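HD domain-containing protein (Aquifex aeolicus, PDB 2HEK) is of unknown function but binds zinc and GDP at separate sites and may act as a dGTPase. Local coordinates at residues V220-V225 with D314-E319; K281-L286 with K310-E315. One frame throughout, in Å; residues are numbered along the deposited sequence.

Contact 1 (V220-V225 with D314-E319); sequences VYFHKV and DEVEKE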
loop_
_atom_site.group_PDB
_atom_site.type_symbol
_atom_site.label_atom_id
_atom_site.label_comp_id
_atom_site.label_asym_id
_atom_site.label_seq_id
_atom_site.Cartn_x
_atom_site.Cartn_y
_atom_site.Cartn_z
ATOM N N VAL A 220 -11.336 -3.079 17.583
ATOM C CA VAL A 220 -12.585 -3.597 16.985
ATOM C C VAL A 220 -13.360 -4.587 17.882
ATOM O O VAL A 220 -14.507 -4.308 18.269
ATOM C CB VAL A 220 -12.349 -4.262 15.576
ATOM C CG1 VAL A 220 -13.672 -4.803 15.038
ATOM C CG2 VAL A 220 -11.711 -3.267 14.572
ATOM N N TYR A 221 -12.756 -5.729 18.213
ATOM C CA TYR A 221 -13.527 -6.809 18.860
ATOM C C TYR A 221 -14.004 -6.373 20.263
ATOM O O TYR A 221 -15.078 -6.785 20.731
ATOM C CB TYR A 221 -12.733 -8.152 18.916
ATOM C CG TYR A 221 -12.084 -8.589 17.580
ATOM C CD1 TYR A 221 -10.812 -9.167 17.563
ATOM C CD2 TYR A 221 -12.753 -8.415 16.339
ATOM C CE1 TYR A 221 -10.205 -9.578 16.355
ATOM C CE2 TYR A 221 -12.136 -8.800 15.124
ATOM C CZ TYR A 221 -10.876 -9.398 15.153
ATOM O OH TYR A 221 -10.250 -9.784 13.957
ATOM N N PHE A 222 -13.225 -5.531 20.927
ATOM C CA PHE A 222 -13.605 -5.081 22.287
ATOM C C PHE A 222 -14.099 -3.649 22.295
ATOM O O PHE A 222 -14.162 -3.024 23.354
ATOM C CB PHE A 222 -12.444 -5.258 23.277
ATOM C CG PHE A 222 -12.100 -6.684 23.544
ATOM C CD1 PHE A 222 -10.847 -7.014 24.088
ATOM C CD2 PHE A 222 -12.995 -7.717 23.221
ATOM C CE1 PHE A 222 -10.502 -8.368 24.354
ATOM C CE2 PHE A 222 -12.672 -9.078 23.475
ATOM C CZ PHE A 222 -11.410 -9.397 24.057
ATOM N N HIS A 223 -14.453 -3.118 21.120
ATOM C CA HIS A 223 -14.946 -1.752 21.031
ATOM C C HIS A 223 -16.211 -1.702 21.927
ATOM O O HIS A 223 -17.045 -2.592 21.880
ATOM C CB HIS A 223 -15.297 -1.410 19.569
ATOM C CG HIS A 223 -15.664 0.016 19.349
ATOM N ND1 HIS A 223 -16.885 0.531 19.729
ATOM C CD2 HIS A 223 -14.982 1.039 18.765
ATOM C CE1 HIS A 223 -16.943 1.806 19.391
ATOM N NE2 HIS A 223 -15.815 2.132 18.776
ATOM N N LYS A 224 -16.339 -0.655 22.726
ATOM C CA LYS A 224 -17.368 -0.645 23.770
ATOM C C LYS A 224 -18.768 -0.712 23.164
ATOM O O LYS A 224 -19.646 -1.350 23.730
ATOM C CB LYS A 224 -17.223 0.593 24.639
ATOM C CG LYS A 224 -17.487 1.894 23.932
ATOM C CD LYS A 224 -16.892 3.087 24.709
ATOM C CE LYS A 224 -17.471 4.385 24.172
ATOM N NZ LYS A 224 -16.730 5.576 24.684
ATOM N N VAL A 225 -18.965 -0.060 22.007
ATOM C CA VAL A 225 -20.270 -0.093 21.325
ATOM C C VAL A 225 -20.495 -1.421 20.622
ATOM O O VAL A 225 -21.595 -1.944 20.688
ATOM C CB VAL A 225 -20.477 1.108 20.352
ATOM C CG1 VAL A 225 -21.868 1.089 19.708
ATOM C CG2 VAL A 225 -20.222 2.407 21.080
ATOM N N ASP A 314 -19.979 -5.772 31.479
ATOM C CA ASP A 314 -19.211 -6.578 30.551
ATOM C C ASP A 314 -17.789 -6.634 31.057
ATOM O O ASP A 314 -17.215 -5.600 31.376
ATOM C CB ASP A 314 -19.271 -5.979 29.135
ATOM C CG ASP A 314 -18.755 -6.943 28.068
ATOM O OD1 ASP A 314 -18.975 -8.163 28.200
ATOM O OD2 ASP A 314 -18.115 -6.492 27.096
ATOM N N GLU A 315 -17.244 -7.846 31.157
ATOM C CA GLU A 315 -15.855 -8.037 31.571
ATOM C C GLU A 315 -15.101 -8.715 30.447
ATOM O O GLU A 315 -15.465 -9.806 30.009
ATOM C CB GLU A 315 -15.767 -8.876 32.857
ATOM C CG GLU A 315 -16.502 -8.235 34.057
ATOM C CD GLU A 315 -16.386 -9.030 35.376
ATOM O OE1 GLU A 315 -15.518 -9.922 35.493
ATOM O OE2 GLU A 315 -17.159 -8.740 36.314
ATOM N N VAL A 316 -14.066 -8.041 29.964
ATOM C CA VAL A 316 -13.183 -8.597 28.927
ATOM C C VAL A 316 -11.761 -8.782 29.470
ATOM O O VAL A 316 -11.128 -7.828 29.923
ATOM C CB VAL A 316 -13.139 -7.672 27.719
ATOM C CG1 VAL A 316 -12.018 -8.076 26.837
ATOM C CG2 VAL A 316 -14.454 -7.707 26.983
ATOM N N GLU A 317 -11.273 -10.017 29.452
ATOM C CA GLU A 317 -9.909 -10.326 29.901
ATOM C C GLU A 317 -9.260 -11.312 28.926
ATOM O O GLU A 317 -9.535 -12.525 28.994
ATOM C CB GLU A 317 -9.895 -10.859 31.348
ATOM C CG GLU A 317 -10.178 -9.773 32.414
ATOM C CD GLU A 317 -10.249 -10.292 33.857
ATOM O OE1 GLU A 317 -10.162 -11.521 34.086
ATOM O OE2 GLU A 317 -10.391 -9.445 34.772
ATOM N N LYS A 318 -8.409 -10.775 28.032
ATOM C CA LYS A 318 -7.843 -11.502 26.890
ATOM C C LYS A 318 -6.309 -11.499 26.801
ATOM O O LYS A 318 -5.661 -10.441 26.814
ATOM C CB LYS A 318 -8.395 -10.917 25.600
ATOM C CG LYS A 318 -7.994 -11.659 24.358
ATOM C CD LYS A 318 -8.824 -12.930 24.232
ATOM C CE LYS A 318 -8.405 -13.771 23.026
ATOM N NZ LYS A 318 -9.464 -14.747 22.614
ATOM N N GLU A 319 -5.742 -12.689 26.650
ATOM C CA GLU A 319 -4.299 -12.870 26.606
ATOM C C GLU A 319 -3.746 -12.543 25.228
ATOM O O GLU A 319 -4.156 -13.116 24.241
ATOM C CB GLU A 319 -3.925 -14.320 26.956
ATOM C CG GLU A 319 -3.790 -14.628 28.458
ATOM C CD GLU A 319 -3.083 -15.957 28.700
ATOM O OE1 GLU A 319 -3.585 -17.003 28.215
ATOM O OE2 GLU A 319 -2.017 -15.952 29.362
#
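The Phe-222 ring meets two residues of strand 311-318 in two different ways. Val-316 lies over one face, its CB 4.2 Å above the ring plane and over the centre, with the CG1 methyl pointing at the ring, though its modelled closeness is doubtful. Lys-318 comes instead to the ring edge, near its plane, where its CB is 3.5 Å from Phe-222 CE1. The two approaches differ in direction as well, for the lysine side chain runs at about a right angle to the phenylalanine. In Val-316, CG1 stands anti to the backbone N (chi1 167°), which turns this methyl to the ring, while CG2 keeps to the margin at 4.0 Å from Phe-222 CD2. Lys-318 offers mainly the root of its chain, CB and then CG, and a bend at chi2 (77°) leads its amino end away. Replacing Phe-222 by an alanine would probably uncover the Val-316 methyls and open a gap between the helix junction and the strand. No hydrogen bond joins the segments; apolar packing does the work. Phe-222 is the first residue after helix 203-221, and His-223 follows as N-cap of helix 224-240, its ND1 accepting from Val-225 N (3.1 Å). The ring also meets Tyr-217 edge-to-face and touches Ile-349, so the break between two consecutive helices is seated on an outer strand of the antiparallel sheet 284-289, 349-356, 311-318.

Contact 2 (K281-L286 with K310-E315); sequences KHFKTL and KVRFDE. With GDP (guanosine-5'-diphosphate), chain G.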
loop_
_atom_site.group_PDB
_atom_site.type_symbol
_atom_site.label_atom_id
_atom_site.label_comp_id
_atom_site.label_asym_id
_atom_site.label_seq_id
_atom_site.Cartn_x
_atom_site.Cartn_y
_atom_site.Cartn_z
ATOM N N LYS A 281 -30.446 3.230 20.072
ATOM C CA LYS A 281 -30.919 3.388 21.452
ATOM C C LYS A 281 -30.251 2.346 22.366
ATOM O O LYS A 281 -30.818 1.982 23.392
ATOM C CB LYS A 281 -32.446 3.280 21.522
ATOM C CG LYS A 281 -33.205 4.336 20.737
ATOM C CD LYS A 281 -34.694 4.291 21.045
ATOM C CE LYS A 281 -35.498 5.232 20.163
ATOM N NZ LYS A 281 -36.849 4.682 19.859
ATOM N N HIS A 282 -29.056 1.879 21.967
ATOM C CA HIS A 282 -28.275 0.935 22.770
ATOM C C HIS A 282 -27.972 1.573 24.129
ATOM O O HIS A 282 -27.839 2.801 24.225
ATOM C CB HIS A 282 -26.947 0.538 22.046
ATOM C CG HIS A 282 -26.029 1.691 21.749
ATOM N ND1 HIS A 282 -25.147 2.205 22.680
ATOM C CD2 HIS A 282 -25.799 2.376 20.602
ATOM C CE1 HIS A 282 -24.472 3.211 22.143
ATOM N NE2 HIS A 282 -24.840 3.326 20.877
ATOM N N PHE A 283 -27.840 0.749 25.169
ATOM C CA PHE A 283 -27.383 1.266 26.458
ATOM C C PHE A 283 -26.089 2.041 26.250
ATOM O O PHE A 283 -25.236 1.675 25.415
ATOM C CB PHE A 283 -27.207 0.153 27.487
ATOM C CG PHE A 283 -28.513 -0.404 28.055
ATOM C CD1 PHE A 283 -29.735 -0.170 27.441
ATOM C CD2 PHE A 283 -28.492 -1.190 29.196
ATOM C CE1 PHE A 283 -30.919 -0.706 27.970
ATOM C CE2 PHE A 283 -29.670 -1.736 29.742
ATOM C CZ PHE A 283 -30.889 -1.493 29.128
ATOM N N LYS A 284 -25.961 3.137 26.978
ATOM C CA LYS A 284 -24.826 4.029 26.821
ATOM C C LYS A 284 -23.709 3.661 27.822
ATOM O O LYS A 284 -23.989 3.267 28.947
ATOM C CB LYS A 284 -25.320 5.457 26.989
ATOM C CG LYS A 284 -24.272 6.527 26.852
ATOM C CD LYS A 284 -24.945 7.862 26.569
ATOM C CE LYS A 284 -23.938 8.919 26.151
ATOM N NZ LYS A 284 -24.640 10.128 25.623
ATOM N N THR A 285 -22.451 3.766 27.405
ATOM C CA THR A 285 -21.328 3.405 28.273
ATOM C C THR A 285 -21.225 4.406 29.436
ATOM O O THR A 285 -21.041 5.597 29.222
ATOM C CB THR A 285 -19.973 3.366 27.502
ATOM O OG1 THR A 285 -20.108 2.530 26.341
ATOM C CG2 THR A 285 -18.890 2.791 28.377
ATOM N N LEU A 286 -21.352 3.916 30.653
ATOM C CA LEU A 286 -21.171 4.792 31.824
ATOM C C LEU A 286 -19.712 4.759 32.292
ATOM O O LEU A 286 -19.120 5.789 32.587
ATOM C CB LEU A 286 -22.118 4.353 32.950
ATOM C CG LEU A 286 -22.107 5.118 34.290
ATOM C CD1 LEU A 286 -22.459 6.591 34.097
ATOM C CD2 LEU A 286 -23.080 4.439 35.224
ATOM N N LYS A 310 -32.056 -2.174 33.958
ATOM C CA LYS A 310 -31.635 -0.933 33.314
ATOM C C LYS A 310 -30.119 -0.824 33.139
ATOM O O LYS A 310 -29.613 0.220 32.750
ATOM C CB LYS A 310 -32.131 0.284 34.089
ATOM C CG LYS A 310 -33.663 0.411 34.191
ATOM C CD LYS A 310 -34.294 0.958 32.912
ATOM C CE LYS A 310 -35.824 0.920 33.004
ATOM N NZ LYS A 310 -36.474 1.124 31.675
ATOM N N VAL A 311 -29.393 -1.886 33.450
ATOM C CA VAL A 311 -27.935 -1.812 33.375
ATOM C C VAL A 311 -27.377 -3.084 32.791
ATOM O O VAL A 311 -27.979 -4.159 32.922
ATOM C CB VAL A 311 -27.270 -1.564 34.769
ATOM C CG1 VAL A 311 -27.631 -0.180 35.322
ATOM C CG2 VAL A 311 -27.643 -2.665 35.737
ATOM N N ARG A 312 -26.205 -2.971 32.160
ATOM C CA ARG A 312 -25.491 -4.164 31.715
ATOM C C ARG A 312 -24.015 -4.053 32.078
ATOM O O ARG A 312 -23.479 -2.963 32.123
ATOM C CB ARG A 312 -25.681 -4.382 30.206
ATOM C CG ARG A 312 -27.136 -4.660 29.817
ATOM C CD ARG A 312 -27.553 -6.075 30.236
ATOM N NE ARG A 312 -28.876 -6.438 29.740
ATOM C CZ ARG A 312 -30.019 -5.883 30.148
ATOM N NH1 ARG A 312 -30.011 -4.905 31.049
ATOM N NH2 ARG A 312 -31.175 -6.303 29.634
ATOM N N PHE A 313 -23.392 -5.187 32.372
ATOM C CA PHE A 313 -21.981 -5.233 32.745
ATOM C C PHE A 313 -21.243 -6.085 31.716
ATOM O O PHE A 313 -21.818 -7.001 31.124
ATOM C CB PHE A 313 -21.812 -5.773 34.180
ATOM C CG PHE A 313 -22.627 -5.023 35.183
ATOM C CD1 PHE A 313 -23.852 -5.524 35.621
ATOM C CD2 PHE A 313 -22.207 -3.783 35.640
ATOM C CE1 PHE A 313 -24.635 -4.811 36.527
ATOM C CE2 PHE A 313 -22.986 -3.047 36.543
ATOM C CZ PHE A 313 -24.198 -3.558 36.989
ATOM N N ASP A 314 -19.979 -5.772 31.479
ATOM C CA ASP A 314 -19.211 -6.578 30.551
ATOM C C ASP A 314 -17.789 -6.634 31.057
ATOM O O ASP A 314 -17.215 -5.600 31.376
ATOM C CB ASP A 314 -19.271 -5.979 29.135
ATOM C CG ASP A 314 -18.755 -6.943 28.068
ATOM O OD1 ASP A 314 -18.975 -8.163 28.200
ATOM O OD2 ASP A 314 -18.115 -6.492 27.096
ATOM N N GLU A 315 -17.244 -7.846 31.157
ATOM C CA GLU A 315 -15.855 -8.037 31.571
ATOM C C GLU A 315 -15.101 -8.715 30.447
ATOM O O GLU A 315 -15.465 -9.806 30.009
ATOM C CB GLU A 315 -15.767 -8.876 32.857
ATOM C CG GLU A 315 -16.502 -8.235 34.057
ATOM C CD GLU A 315 -16.386 -9.030 35.376
ATOM O OE1 GLU A 315 -15.518 -9.922 35.493
ATOM O OE2 GLU A 315 -17.159 -8.740 36.314
HETATM P PB GDP G . -21.572 6.807 21.273
HETATM O O1B GDP G . -20.259 6.285 21.843
HETATM O O2B GDP G . -22.556 7.149 22.388
HETATM O O3B GDP G . -21.312 8.066 20.448
HETATM O O3A GDP G . -22.264 5.657 20.368
HETATM P PA GDP G . -22.906 5.868 18.905
HETATM O O1A GDP G . -23.242 7.296 18.565
HETATM O O2A GDP G . -24.138 5.010 18.777
HETATM O "O5'" GDP G . -21.817 5.299 17.850
HETATM C "C5'" GDP G . -20.420 5.207 18.091
HETATM C "C4'" GDP G . -19.623 5.087 16.785
HETATM O "O4'" GDP G . -20.335 4.473 15.692
HETATM C "C3'" GDP G . -19.169 6.429 16.277
HETATM O "O3'" GDP G . -17.748 6.242 16.006
HETATM C "C2'" GDP G . -19.852 6.534 14.946
HETATM O "O2'" GDP G . -18.952 7.218 14.108
HETATM C "C1'" GDP G . -19.998 5.114 14.468
HETATM N N9 GDP G . -21.174 4.895 13.598
HETATM C C8 GDP G . -21.251 4.035 12.569
HETATM N N7 GDP G . -22.482 4.035 12.019
HETATM C C5 GDP G . -23.215 4.924 12.709
HETATM C C6 GDP G . -24.597 5.433 12.638
HETATM O O6 GDP G . -25.332 4.969 11.778
HETATM N N1 GDP G . -25.029 6.325 13.547
HETATM C C2 GDP G . -24.212 6.817 14.504
HETATM N N2 GDP G . -24.724 7.744 15.380
HETATM N N3 GDP G . -22.910 6.392 14.618
HETATM C C4 GDP G . -22.379 5.476 13.765
#
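Phe-283 and Arg-312 meet at a steep angle, the ring and guanidinium planes standing 82° apart. Phe-283 CE2 does most of the touching: it lies 3.4 Å from Arg-312 NH1 and 3.5 Å from the Lys-310 backbone C, while the neighbouring CD2 rests 3.8 Å from Arg-312 CG. The arginine reaches this place by a fold at chi2 (-74°), which brings its head back over its own strand. There NH1 donates to Val-311 O at 2.9 Å, approaching from above the carbonyl plane, and also to Glu-309 O, while NE forms a salt bridge with Glu-235. These bonds fix the guanidinium beside the ring. On the ligand side, His-282 is held in line by ND1, which donates to Phe-283 O (2.8 Å, N-H...O 161°), leaving NE2 to give a nearly straight bond to GDP O2A, also at 2.8 Å. The GDP is gripped further by Arg-280 and by Lys-3, Asp-24 and Arg-32 of the second subunit. With a proton donated from each nitrogen, His-282 is likely to be positively charged, which would suit the phosphate it holds; the carbonyl of Phe-283 thus serves as a second-shell support for this nucleotide contact.

How the contacts relate
Contacts 1 and 2 follow one another along strand 311-318, sharing Asp-314 and Glu-315, with their centres about 13 Å apart. They also touch directly: Lys-224 CG lies 3.6 Å from Thr-285 OG1, and Val-225 CG1 packs 3.9 Å from His-282 NE2. That second meeting falls at the nucleotide, since Val-225 and His-282 both belong to the same GDP pocket. At the Lys-318 end of contact 1 the zinc is some way off, about 13 Å from that side chain, with no direct contact; the side chain of its ligand Asp-161 is about 11 Å away. The shared strand 311-318 thus backs both segments that carry pocket residues, while the zinc site is more remote.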